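Local coordinates for protein HTPA Reductase (Selaginella moellendorffii, PDB 5U5N) that probably reduces 4-hydroxy-tetrahydrodipicolinate to tetrahydrodipicolinate with NADH or NADPH, a step of lysine biosynthesis, at residues L2-T13 against A27-G38; R61-I69 against D88-L98. One frame throughout, in Å; residues are numbered along the deposited sequence. Where two conformers were deposited one is given.

Interaction 1 (L2-T13 against A27-G38). With NAD (nicotinamide-adenine-dinucleotide), chain C.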
loop_
_atom_site.group_PDB
_atom_site.type_symbol
_atom_site.label_atom_id
_atom_site.label_comp_id
_atom_site.label_asym_id
_atom_site.label_seq_id
_atom_site.Cartn_x
_atom_site.Cartn_y
_atom_site.Cartn_z
ATOM N N LEU A 2 -24.523 17.389 -1.084
ATOM C CA LEU A 2 -23.438 17.703 -2.031
ATOM C C LEU A 2 -23.208 19.169 -2.359
ATOM O O LEU A 2 -22.062 19.594 -2.331
ATOM C CB LEU A 2 -23.593 16.911 -3.315
ATOM C CG LEU A 2 -23.651 15.391 -3.225
ATOM C CD1 LEU A 2 -23.558 14.909 -4.650
ATOM C CD2 LEU A 2 -22.606 14.692 -2.348
ATOM N N ALA A 3 -24.250 19.957 -2.650
ATOM C CA ALA A 3 -24.087 21.416 -2.881
ATOM C C ALA A 3 -23.023 21.762 -3.959
ATOM O O ALA A 3 -22.244 22.695 -3.848
ATOM C CB ALA A 3 -23.777 22.119 -1.566
ATOM N N ALA A 4 -22.998 20.952 -4.994
ATOM C CA ALA A 4 -21.973 21.037 -6.004
ATOM C C ALA A 4 -22.504 21.739 -7.260
ATOM O O ALA A 4 -23.695 21.782 -7.509
ATOM C CB ALA A 4 -21.533 19.645 -6.351
ATOM N N ALA A 5 -21.597 22.221 -8.091
ATOM C CA ALA A 5 -21.925 22.745 -9.421
ATOM C C ALA A 5 -22.684 21.718 -10.272
ATOM O O ALA A 5 -22.445 20.514 -10.163
ATOM C CB ALA A 5 -20.633 23.143 -10.119
ATOM N N PRO A 6 -23.584 22.179 -11.142
ATOM C CA PRO A 6 -24.164 21.263 -12.125
ATOM C C PRO A 6 -23.130 20.829 -13.173
ATOM O O PRO A 6 -22.157 21.518 -13.387
ATOM C CB PRO A 6 -25.269 22.110 -12.757
ATOM C CG PRO A 6 -24.747 23.491 -12.701
ATOM C CD PRO A 6 -23.998 23.572 -11.399
ATOM N N VAL A 7 -23.321 19.667 -13.777
ATOM C CA VAL A 7 -22.344 19.148 -14.722
ATOM C C VAL A 7 -22.946 18.941 -16.123
ATOM O O VAL A 7 -24.065 18.456 -16.257
ATOM C CB VAL A 7 -21.663 17.829 -14.277
ATOM C CG1 VAL A 7 -20.843 18.086 -13.054
ATOM C CG2 VAL A 7 -22.637 16.699 -14.004
ATOM N N MET A 8 -22.144 19.265 -17.143
ATOM C CA MET A 8 -22.483 18.988 -18.530
ATOM C C MET A 8 -21.524 17.918 -18.950
ATOM O O MET A 8 -20.310 18.126 -18.925
ATOM C CB MET A 8 -22.323 20.250 -19.384
ATOM C CG MET A 8 -22.604 20.087 -20.884
ATOM S SD MET A 8 -22.124 21.593 -21.752
ATOM C CE MET A 8 -22.943 21.388 -23.352
ATOM N N VAL A 9 -22.057 16.771 -19.346
ATOM C CA VAL A 9 -21.229 15.660 -19.820
ATOM C C VAL A 9 -21.242 15.615 -21.335
ATOM O O VAL A 9 -22.278 15.337 -21.916
ATOM C CB VAL A 9 -21.722 14.305 -19.251
ATOM C CG1 VAL A 9 -20.854 13.177 -19.728
ATOM C CG2 VAL A 9 -21.795 14.362 -17.732
ATOM N N ASN A 10 -20.076 15.900 -21.942
ATOM C CA ASN A 10 -19.810 15.749 -23.370
ATOM C C ASN A 10 -18.896 14.554 -23.538
ATOM O O ASN A 10 -17.743 14.620 -23.102
ATOM C CB ASN A 10 -19.149 17.021 -23.903
ATOM C CG ASN A 10 -19.967 18.254 -23.580
ATOM O OD1 ASN A 10 -21.186 18.181 -23.508
ATOM N ND2 ASN A 10 -19.328 19.381 -23.421
ATOM N N ASP A 11 -19.336 13.433 -24.110
ATOM C CA ASP A 11 -20.565 13.197 -24.853
ATOM C C ASP A 11 -21.360 12.187 -24.056
ATOM O O ASP A 11 -20.885 11.088 -23.849
ATOM C CB ASP A 11 -20.139 12.596 -26.211
ATOM C CG ASP A 11 -21.299 12.199 -27.123
ATOM O OD1 ASP A 11 -22.496 12.350 -26.784
ATOM O OD2 ASP A 11 -20.996 11.706 -28.241
ATOM N N CYS A 12 -22.573 12.530 -23.632
ATOM C CA CYS A 12 -23.364 11.573 -22.859
ATOM C C CYS A 12 -23.830 10.337 -23.657
ATOM O O CYS A 12 -24.344 9.398 -23.044
ATOM C CB CYS A 12 -24.530 12.262 -22.152
ATOM S SG CYS A 12 -25.871 12.718 -23.245
ATOM N N THR A 13 -23.639 10.328 -24.990
ATOM C CA THR A 13 -23.926 9.157 -25.822
ATOM C C THR A 13 -22.757 8.231 -26.033
ATOM O O THR A 13 -22.949 7.130 -26.500
ATOM C CB THR A 13 -24.421 9.573 -27.248
ATOM O OG1 THR A 13 -23.373 10.225 -27.981
ATOM C CG2 THR A 13 -25.592 10.492 -27.137
ATOM N N ALA A 27 -25.901 9.720 -7.984
ATOM C CA ALA A 27 -25.233 10.368 -6.841
ATOM C C ALA A 27 -25.906 11.646 -6.354
ATOM O O ALA A 27 -25.596 12.115 -5.266
ATOM C CB ALA A 27 -23.787 10.702 -7.224
ATOM N N GLY A 28 -26.780 12.244 -7.162
ATOM C CA GLY A 28 -27.447 13.496 -6.804
ATOM C C GLY A 28 -26.766 14.766 -7.291
ATOM O O GLY A 28 -27.042 15.845 -6.783
ATOM N N LEU A 29 -25.868 14.666 -8.261
ATOM C CA LEU A 29 -25.453 15.861 -8.978
ATOM C C LEU A 29 -26.533 16.253 -9.951
ATOM O O LEU A 29 -27.252 15.426 -10.432
ATOM C CB LEU A 29 -24.155 15.635 -9.740
ATOM C CG LEU A 29 -22.963 15.589 -8.810
ATOM C CD1 LEU A 29 -21.715 15.309 -9.631
ATOM C CD2 LEU A 29 -22.824 16.924 -8.071
ATOM N N ARG A 30 -26.633 17.544 -10.207
ATOM C CA ARG A 30 -27.500 18.084 -11.236
ATOM C C ARG A 30 -26.844 17.988 -12.648
ATOM O O ARG A 30 -25.819 18.605 -12.912
ATOM C CB ARG A 30 -27.768 19.525 -10.903
ATOM C CG ARG A 30 -28.791 20.132 -11.804
ATOM C CD ARG A 30 -29.095 21.461 -11.235
ATOM N NE ARG A 30 -30.392 21.919 -11.675
ATOM C CZ ARG A 30 -30.864 23.101 -11.369
ATOM N NH1 ARG A 30 -30.148 23.945 -10.616
ATOM N NH2 ARG A 30 -32.060 23.430 -11.800
ATOM N N LEU A 31 -27.462 17.198 -13.523
ATOM C CA LEU A 31 -27.046 17.015 -14.901
ATOM C C LEU A 31 -27.737 18.051 -15.794
ATOM O O LEU A 31 -28.976 18.053 -15.939
ATOM C CB LEU A 31 -27.408 15.596 -15.389
ATOM C CG LEU A 31 -27.024 15.214 -16.814
ATOM C CD1 LEU A 31 -25.526 15.106 -16.970
ATOM C CD2 LEU A 31 -27.677 13.934 -17.263
ATOM N N VAL A 32 -26.926 18.893 -16.430
ATOM C CA VAL A 32 -27.410 19.900 -17.374
ATOM C C VAL A 32 -28.009 19.121 -18.554
ATOM O O VAL A 32 -27.353 18.235 -19.081
ATOM C CB VAL A 32 -26.244 20.813 -17.807
ATOM C CG1 VAL A 32 -26.669 21.728 -18.940
ATOM C CG2 VAL A 32 -25.761 21.641 -16.633
ATOM N N PRO A 33 -29.277 19.407 -18.959
ATOM C CA PRO A 33 -29.893 18.582 -19.992
ATOM C C PRO A 33 -29.505 19.004 -21.423
ATOM O O PRO A 33 -30.353 19.010 -22.335
ATOM C CB PRO A 33 -31.375 18.798 -19.729
ATOM C CG PRO A 33 -31.435 20.228 -19.345
ATOM C CD PRO A 33 -30.201 20.470 -18.518
ATOM N N LEU A 34 -28.227 19.326 -21.615
ATOM C CA LEU A 34 -27.616 19.543 -22.930
ATOM C C LEU A 34 -26.283 18.850 -22.975
ATOM O O LEU A 34 -25.590 18.798 -21.987
ATOM C CB LEU A 34 -27.432 21.031 -23.203
ATOM C CG LEU A 34 -28.724 21.799 -23.443
ATOM C CD1 LEU A 34 -28.586 23.244 -23.069
ATOM C CD2 LEU A 34 -29.124 21.699 -24.884
ATOM N N SER A 35 -25.956 18.281 -24.120
ATOM C CA SER A 35 -24.698 17.612 -24.357
ATOM C C SER A 35 -24.249 17.881 -25.791
ATOM O O SER A 35 -25.054 18.279 -26.652
ATOM C CB SER A 35 -24.869 16.110 -24.111
ATOM O OG SER A 35 -23.611 15.431 -24.134
ATOM N N LEU A 36 -22.957 17.707 -26.033
ATOM C CA LEU A 36 -22.358 17.892 -27.349
ATOM C C LEU A 36 -21.838 16.541 -27.781
ATOM O O LEU A 36 -21.195 15.825 -26.979
ATOM C CB LEU A 36 -21.248 18.934 -27.274
ATOM C CG LEU A 36 -21.783 20.350 -27.102
ATOM C CD1 LEU A 36 -20.710 21.321 -26.694
ATOM C CD2 LEU A 36 -22.414 20.851 -28.404
ATOM N N THR A 37 -22.172 16.149 -29.003
ATOM C CA THR A 37 -21.741 14.874 -29.561
ATOM C C THR A 37 -20.798 15.193 -30.709
ATOM O O THR A 37 -20.587 16.373 -31.037
ATOM C CB THR A 37 -22.932 13.943 -29.939
ATOM O OG1 THR A 37 -22.439 12.647 -30.292
ATOM C CG2 THR A 37 -23.785 14.505 -31.091
ATOM N N GLY A 38 -20.199 14.154 -31.283
ATOM C CA GLY A 38 -19.038 14.344 -32.162
ATOM C C GLY A 38 -19.398 14.641 -33.587
ATOM O O GLY A 38 -20.562 14.508 -33.970
HETATM P PA NAD C . -16.858 6.323 -27.342
HETATM O O1A NAD C . -16.281 6.105 -28.730
HETATM O O2A NAD C . -17.860 5.358 -26.742
HETATM O O5B NAD C . -17.519 7.769 -27.244
HETATM C C5B NAD C . -16.800 8.962 -27.490
HETATM C C4B NAD C . -17.827 9.969 -27.992
HETATM O O4B NAD C . -17.247 11.259 -28.180
HETATM C C3B NAD C . -18.466 9.563 -29.320
HETATM O O3B NAD C . -19.831 9.171 -29.087
HETATM C C2B NAD C . -18.288 10.785 -30.234
HETATM O O2B NAD C . -19.436 11.011 -31.084
HETATM C C1B NAD C . -17.966 11.911 -29.232
HETATM N N9A NAD C . -17.194 13.089 -29.712
HETATM C C8A NAD C . -16.176 13.098 -30.598
HETATM N N7A NAD C . -15.716 14.357 -30.783
HETATM C C5A NAD C . -16.434 15.180 -29.999
HETATM C C6A NAD C . -16.473 16.634 -29.728
HETATM N N6A NAD C . -15.614 17.477 -30.341
HETATM N N1A NAD C . -17.378 17.104 -28.842
HETATM C C2A NAD C . -18.254 16.287 -28.219
HETATM N N3A NAD C . -18.280 14.949 -28.430
HETATM C C4A NAD C . -17.408 14.345 -29.289
HETATM O O3 NAD C . -15.593 6.527 -26.356
HETATM P PN NAD C . -15.568 6.052 -24.805
HETATM O O1N NAD C . -15.580 4.541 -24.843
HETATM O O2N NAD C . -16.638 6.797 -24.031
HETATM O O5D NAD C . -14.143 6.672 -24.370
HETATM C C5D NAD C . -13.938 8.078 -24.470
HETATM C C4D NAD C . -12.519 8.499 -24.110
HETATM O O4D NAD C . -12.334 8.361 -22.696
HETATM C C3D NAD C . -11.423 7.664 -24.789
HETATM O O3D NAD C . -10.335 8.492 -25.235
HETATM C C2D NAD C . -10.959 6.722 -23.695
HETATM O O2D NAD C . -9.583 6.354 -23.802
HETATM C C1D NAD C . -11.164 7.569 -22.447
HETATM N N1N NAD C . -11.247 6.826 -21.172
HETATM C C2N NAD C . -10.563 7.351 -20.139
HETATM C C3N NAD C . -10.562 6.764 -18.876
HETATM C C7N NAD C . -9.764 7.378 -17.741
HETATM O O7N NAD C . -9.377 6.648 -16.842
HETATM N N7N NAD C . -9.463 8.686 -17.705
HETATM C C4N NAD C . -11.301 5.592 -18.704
HETATM C C5N NAD C . -12.006 5.051 -19.777
HETATM C C6N NAD C . -11.966 5.691 -21.015
HETATM O O HOH W 1 -24.682 19.496 -8.863
HETATM O O HOH W 2 -24.940 17.013 -19.886
#
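The adenosine end of the NAD site, in a Rossmann-type nucleotide-binding domain, is where the side chains of Asp11, just after strand 7-10, and Thr37, of strand 34-37, lie side by side. Asp11 stretches its carboxylate away from the backbone N (chi1 177°), and OD2 takes the Thr37 OG1 hydroxyl at 2.7 Å, from above the carboxylate plane. NAD O3B donates to the same Asp11 OD2 at 2.9 Å, with a weaker bond from O2B. The other oxygen, OD1, is gripped by Thr13 OG1 at 2.6 Å and by Thr13 N, both from one face of the plane; the backbone bond makes an Asx turn. So both oxygens are tied down, which should fix the carboxylate's rotation toward the ribose. At Gly38 a CB would run into adenine C8A.

The two strands and helix 15-27 between them form the beta-alpha-beta unit that opens this fold. The strands run in the same direction, 22° apart, but direct backbone pairing is confined to the stretch before 34-37: Val7 N donates to Arg30 O at 2.8 Å, and Val7 O receives Val32 N. Around Val9 the chains part for a short way before closing again at Asn10 and Leu36. A water fills this parting, accepting from Val9 N and donating to Val32 O and Leu34 O, and then side chains take over. Ser35 OG gives a 2.6 Å bond to Val9 O in the carbonyl plane, while Leu36 N reaches Asn10 OD1 from 53° above the amide carbonyl plane.

Apolar groups pack alongside these polar links. The Val9 and Leu31 side chains cross at about a right angle, touching through CG2 and CD1, and Met8 CE rests 4.0 Å from Leu36 CD1. At the N-terminal end Leu29 CD2 presses into Ala4 CB at 3.5 Å, a tight carbon pair, with the Leu2 side chain crossing Leu29 close by.

Interaction 2 (R61-I69 against D88-L98). With NAD (nicotinamide-adenine-dinucleotide), chain C.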
loop_
_atom_site.group_PDB
_atom_site.type_symbol
_atom_site.label_atom_id
_atom_site.label_comp_id
_atom_site.label_asym_id
_atom_site.label_seq_id
_atom_site.Cartn_x
_atom_site.Cartn_y
_atom_site.Cartn_z
ATOM N N ARG A 61 -21.888 24.315 -31.048
ATOM C CA ARG A 61 -21.387 24.404 -29.664
ATOM C C ARG A 61 -21.366 25.807 -29.038
ATOM O O ARG A 61 -21.450 25.956 -27.831
ATOM C CB ARG A 61 -20.022 23.754 -29.539
ATOM C CG ARG A 61 -18.894 24.450 -30.274
ATOM C CD ARG A 61 -17.632 23.640 -30.081
ATOM N NE ARG A 61 -16.529 24.235 -30.826
ATOM C CZ ARG A 61 -15.250 23.924 -30.658
ATOM N NH1 ARG A 61 -14.862 23.009 -29.757
ATOM N NH2 ARG A 61 -14.339 24.543 -31.388
ATOM N N GLU A 62 -21.277 26.833 -29.862
ATOM C CA GLU A 62 -21.375 28.219 -29.392
ATOM C C GLU A 62 -22.778 28.474 -28.807
ATOM O O GLU A 62 -22.913 28.974 -27.689
ATOM C CB GLU A 62 -21.117 29.207 -30.550
ATOM C CG GLU A 62 -19.808 28.996 -31.321
ATOM C CD GLU A 62 -18.682 29.909 -30.882
ATOM O OE1 GLU A 62 -18.167 29.757 -29.742
ATOM O OE2 GLU A 62 -18.312 30.777 -31.701
ATOM N N ASP A 63 -23.813 28.133 -29.589
ATOM C CA ASP A 63 -25.224 28.347 -29.214
ATOM C C ASP A 63 -25.517 27.519 -27.950
ATOM O O ASP A 63 -26.086 28.007 -26.970
ATOM C CB ASP A 63 -26.186 27.898 -30.324
ATOM C CG ASP A 63 -26.146 28.789 -31.594
ATOM O OD1 ASP A 63 -25.558 29.904 -31.548
ATOM O OD2 ASP A 63 -26.727 28.359 -32.641
ATOM N N VAL A 64 -25.111 26.263 -27.996
ATOM C CA VAL A 64 -25.351 25.344 -26.903
ATOM C C VAL A 64 -24.793 25.898 -25.567
ATOM O O VAL A 64 -25.502 25.908 -24.580
ATOM C CB VAL A 64 -24.806 23.955 -27.239
ATOM C CG1 VAL A 64 -24.688 23.070 -26.003
ATOM C CG2 VAL A 64 -25.687 23.339 -28.282
ATOM N N VAL A 65 -23.567 26.414 -25.591
ATOM C CA VAL A 65 -22.885 26.863 -24.370
ATOM C C VAL A 65 -23.492 28.167 -23.815
ATOM O O VAL A 65 -23.546 28.334 -22.602
ATOM C CB VAL A 65 -21.335 26.933 -24.567
ATOM C CG1 VAL A 65 -20.649 27.727 -23.479
ATOM C CG2 VAL A 65 -20.760 25.537 -24.588
ATOM N N LYS A 66 -23.960 29.057 -24.689
ATOM C CA LYS A 66 -24.703 30.246 -24.265
ATOM C C LYS A 66 -25.985 29.865 -23.526
ATOM O O LYS A 66 -26.413 30.544 -22.596
ATOM C CB LYS A 66 -25.088 31.120 -25.481
ATOM C CG LYS A 66 -25.758 32.456 -25.130
ATOM C CD LYS A 66 -24.925 33.365 -24.228
ATOM C CE LYS A 66 -23.517 33.641 -24.769
ATOM N NZ LYS A 66 -22.839 34.703 -23.993
ATOM N N GLU A 67 -26.617 28.803 -23.996
ATOM C CA GLU A 67 -27.833 28.299 -23.390
ATOM C C GLU A 67 -27.528 27.661 -22.033
ATOM O O GLU A 67 -28.242 27.910 -21.056
ATOM C CB GLU A 67 -28.487 27.284 -24.327
ATOM C CG GLU A 67 -29.946 27.030 -23.988
ATOM C CD GLU A 67 -30.599 25.970 -24.869
ATOM O OE1 GLU A 67 -31.420 25.200 -24.292
ATOM O OE2 GLU A 67 -30.318 25.905 -26.111
ATOM N N VAL A 68 -26.462 26.861 -21.971
ATOM C CA VAL A 68 -26.055 26.238 -20.695
ATOM C C VAL A 68 -25.647 27.306 -19.703
ATOM O O VAL A 68 -26.096 27.287 -18.571
ATOM C CB VAL A 68 -24.906 25.227 -20.866
ATOM C CG1 VAL A 68 -24.376 24.764 -19.533
ATOM C CG2 VAL A 68 -25.350 24.019 -21.660
ATOM N N ILE A 69 -24.797 28.231 -20.126
ATOM C CA ILE A 69 -24.315 29.281 -19.247
ATOM C C ILE A 69 -25.436 30.182 -18.692
ATOM O O ILE A 69 -25.384 30.531 -17.523
ATOM C CB ILE A 69 -23.144 30.061 -19.892
ATOM C CG1 ILE A 69 -21.836 29.286 -19.726
ATOM C CG2 ILE A 69 -22.966 31.449 -19.313
ATOM C CD1 ILE A 69 -21.193 29.371 -18.333
ATOM N N ASP A 88 -8.794 20.548 -29.110
ATOM C CA ASP A 88 -9.776 21.504 -29.584
ATOM C C ASP A 88 -10.874 21.768 -28.529
ATOM O O ASP A 88 -11.150 22.911 -28.194
ATOM C CB ASP A 88 -10.377 20.995 -30.890
ATOM C CG ASP A 88 -11.024 22.081 -31.665
ATOM O OD1 ASP A 88 -10.298 22.749 -32.466
ATOM O OD2 ASP A 88 -12.256 22.249 -31.456
ATOM N N ASN A 89 -11.458 20.708 -27.984
ATOM C CA ASN A 89 -12.429 20.857 -26.885
ATOM C C ASN A 89 -11.815 21.667 -25.741
ATOM O O ASN A 89 -12.458 22.563 -25.227
ATOM C CB ASN A 89 -12.937 19.502 -26.368
ATOM C CG ASN A 89 -13.846 18.795 -27.347
ATOM O OD1 ASN A 89 -14.092 19.284 -28.443
ATOM N ND2 ASN A 89 -14.352 17.644 -26.963
ATOM N N ALA A 90 -10.567 21.375 -25.377
ATOM C CA ALA A 90 -9.898 22.086 -24.280
ATOM C C ALA A 90 -9.708 23.561 -24.582
ATOM O O ALA A 90 -9.954 24.407 -23.722
ATOM C CB ALA A 90 -8.560 21.455 -23.950
ATOM N N GLU A 91 -9.270 23.883 -25.799
ATOM C CA GLU A 91 -9.137 25.282 -26.169
ATOM C C GLU A 91 -10.474 25.973 -26.169
ATOM O O GLU A 91 -10.574 27.119 -25.755
ATOM C CB GLU A 91 -8.446 25.429 -27.494
ATOM C CG GLU A 91 -6.984 25.099 -27.383
ATOM C CD GLU A 91 -6.387 24.722 -28.728
ATOM O OE1 GLU A 91 -6.567 25.475 -29.717
ATOM O OE2 GLU A 91 -5.706 23.664 -28.802
ATOM N N PHE A 92 -11.514 25.262 -26.584
ATOM C CA PHE A 92 -12.843 25.821 -26.554
ATOM C C PHE A 92 -13.272 26.114 -25.106
ATOM O O PHE A 92 -13.716 27.218 -24.812
ATOM C CB PHE A 92 -13.829 24.905 -27.250
ATOM C CG PHE A 92 -15.211 25.437 -27.257
ATOM C CD1 PHE A 92 -15.529 26.543 -28.034
ATOM C CD2 PHE A 92 -16.198 24.867 -26.466
ATOM C CE1 PHE A 92 -16.799 27.066 -28.038
ATOM C CE2 PHE A 92 -17.486 25.400 -26.484
ATOM C CZ PHE A 92 -17.782 26.496 -27.277
ATOM N N TYR A 93 -13.102 25.155 -24.198
ATOM C CA TYR A 93 -13.481 25.377 -22.799
ATOM C C TYR A 93 -12.733 26.542 -22.185
ATOM O O TYR A 93 -13.347 27.377 -21.520
ATOM C CB TYR A 93 -13.290 24.116 -21.935
ATOM C CG TYR A 93 -14.024 22.895 -22.446
ATOM C CD1 TYR A 93 -15.275 23.000 -23.093
ATOM C CD2 TYR A 93 -13.463 21.636 -22.308
ATOM C CE1 TYR A 93 -15.939 21.879 -23.559
ATOM C CE2 TYR A 93 -14.112 20.511 -22.775
ATOM C CZ TYR A 93 -15.349 20.635 -23.393
ATOM O OH TYR A 93 -15.975 19.495 -23.842
ATOM N N CYS A 94 -11.420 26.615 -22.424
ATOM C CA CYS A 94 -10.603 27.690 -21.839
ATOM C C CYS A 94 -10.934 29.085 -22.388
ATOM O O CYS A 94 -10.940 30.050 -21.631
ATOM C CB CYS A 94 -9.114 27.403 -22.023
ATOM S SG CYS A 94 -8.515 25.991 -21.106
ATOM N N LYS A 95 -11.215 29.187 -23.688
ATOM C CA LYS A 95 -11.625 30.457 -24.295
ATOM C C LYS A 95 -12.924 30.992 -23.670
ATOM O O LYS A 95 -13.024 32.169 -23.375
ATOM C CB LYS A 95 -11.784 30.307 -25.810
ATOM C CG LYS A 95 -12.483 31.493 -26.426
ATOM C CD LYS A 95 -12.488 31.502 -27.942
ATOM C CE LYS A 95 -13.347 32.652 -28.423
ATOM N NZ LYS A 95 -13.067 32.935 -29.849
ATOM N N GLN A 96 -13.884 30.098 -23.463
ATOM C CA GLN A 96 -15.203 30.396 -22.857
ATOM C C GLN A 96 -15.214 30.497 -21.315
ATOM O O GLN A 96 -16.268 30.728 -20.721
ATOM C CB GLN A 96 -16.227 29.300 -23.253
ATOM C CG GLN A 96 -16.412 29.045 -24.752
ATOM C CD GLN A 96 -17.285 30.069 -25.456
ATOM O OE1 GLN A 96 -18.130 30.709 -24.841
ATOM N NE2 GLN A 96 -17.057 30.243 -26.753
ATOM N N GLY A 97 -14.075 30.282 -20.659
ATOM C CA GLY A 97 -14.018 30.266 -19.208
ATOM C C GLY A 97 -14.790 29.127 -18.558
ATOM O O GLY A 97 -15.239 29.276 -17.436
ATOM N N LEU A 98 -14.978 28.002 -19.251
ATOM C CA LEU A 98 -15.758 26.914 -18.683
ATOM C C LEU A 98 -14.804 25.982 -17.893
ATOM O O LEU A 98 -13.867 25.406 -18.478
ATOM C CB LEU A 98 -16.459 26.097 -19.754
ATOM C CG LEU A 98 -17.704 26.710 -20.404
ATOM C CD1 LEU A 98 -18.104 25.835 -21.593
ATOM C CD2 LEU A 98 -18.858 26.864 -19.398
HETATM P PA NAD C . -16.858 6.323 -27.342
HETATM O O1A NAD C . -16.281 6.105 -28.730
HETATM O O2A NAD C . -17.860 5.358 -26.742
HETATM O O5B NAD C . -17.519 7.769 -27.244
HETATM C C5B NAD C . -16.800 8.962 -27.490
HETATM C C4B NAD C . -17.827 9.969 -27.992
HETATM O O4B NAD C . -17.247 11.259 -28.180
HETATM C C3B NAD C . -18.466 9.563 -29.320
HETATM O O3B NAD C . -19.831 9.171 -29.087
HETATM C C2B NAD C . -18.288 10.785 -30.234
HETATM O O2B NAD C . -19.436 11.011 -31.084
HETATM C C1B NAD C . -17.966 11.911 -29.232
HETATM N N9A NAD C . -17.194 13.089 -29.712
HETATM C C8A NAD C . -16.176 13.098 -30.598
HETATM N N7A NAD C . -15.716 14.357 -30.783
HETATM C C5A NAD C . -16.434 15.180 -29.999
HETATM C C6A NAD C . -16.473 16.634 -29.728
HETATM N N6A NAD C . -15.614 17.477 -30.341
HETATM N N1A NAD C . -17.378 17.104 -28.842
HETATM C C2A NAD C . -18.254 16.287 -28.219
HETATM N N3A NAD C . -18.280 14.949 -28.430
HETATM C C4A NAD C . -17.408 14.345 -29.289
HETATM O O3 NAD C . -15.593 6.527 -26.356
HETATM P PN NAD C . -15.568 6.052 -24.805
HETATM O O1N NAD C . -15.580 4.541 -24.843
HETATM O O2N NAD C . -16.638 6.797 -24.031
HETATM O O5D NAD C . -14.143 6.672 -24.370
HETATM C C5D NAD C . -13.938 8.078 -24.470
HETATM C C4D NAD C . -12.519 8.499 -24.110
HETATM O O4D NAD C . -12.334 8.361 -22.696
HETATM C C3D NAD C . -11.423 7.664 -24.789
HETATM O O3D NAD C . -10.335 8.492 -25.235
HETATM C C2D NAD C . -10.959 6.722 -23.695
HETATM O O2D NAD C . -9.583 6.354 -23.802
HETATM C C1D NAD C . -11.164 7.569 -22.447
HETATM N N1N NAD C . -11.247 6.826 -21.172
HETATM C C2N NAD C . -10.563 7.351 -20.139
HETATM C C3N NAD C . -10.562 6.764 -18.876
HETATM C C7N NAD C . -9.764 7.378 -17.741
HETATM O O7N NAD C . -9.377 6.648 -16.842
HETATM N N7N NAD C . -9.463 8.686 -17.705
HETATM C C4N NAD C . -11.301 5.592 -18.704
HETATM C C5N NAD C . -12.006 5.051 -19.777
HETATM C C6N NAD C . -11.966 5.691 -21.015
#
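Arg61 lies flat along the ring of Phe92, and that stack is the tight part of this contact. Its first torsion places CG between the backbone N and the carbonyl carbon (chi1 67°); from there the chain runs extended across the ring. CD sits 3.8 Å from the ring centroid of Phe92, squarely over the face, a CH-pi contact. The guanidinium follows with its plane only 12° from the ring's, its CZ off-centre in a cation-pi contact. Gln96 CG lies against the opposite face, toward its rim, and Val65 CG2 meets the ring edge at CE2, 3.8 Å away.

Large side chains fill the space between helices 61-69 and 88-95, whose axes stay 12.4 Å apart and cross at 44°. Both belong to the helical layer of the Rossmann-type domain, one leading into strand 76-79 and the other following it. Toward the C-terminal ends the packing stays apolar: Val65 CG1 and Leu98 CD1 reach each other tip to tip at 3.7 Å, and Ile69 CD1 slides past Leu98 CD2. Leu98 follows Gly97, whose positive phi closes helix 88-95 in a Schellman motif.

The outer side is looser. Asp88, itself exposed, holds Arg61 in a salt bridge, OD2 to NH2 at 3.1 Å, but the bonds to NH1 and NH2 are both bent and weak. Exposed Glu62 brings OE1 to the Phe92 ring edge at CE1, 3.5 Å away, near Gln96 NE2. A serine in place of Arg61 would probably leave Asp88 without its counter-charge and uncover one face of the Phe92 ring.

How the interactions relate
Interactions 1 and 2 have their centres about 14 Å apart and meet directly. Helix 61-69 lies against the strands of interaction 1: Val64 CG1 is 3.6 Å from Met8 CE, and Val68 CG2 packs on Leu34 CD1. Helix 88-95 adds Tyr93, whose OH makes a weak hydrogen bond with Asn10 ND2 at 3.4 Å; that hydroxyl and Asn89 ND2 both bond to Asp79. The two contacts serve different parts of one NAD adenosine: interaction 1 supplies Asp11 on the ribose side; interaction 2 supplies Asn89, whose OD1 comes to 3.0 Å from adenine N6A. The Asn89 and Asp11 side chains are about 8 Å apart.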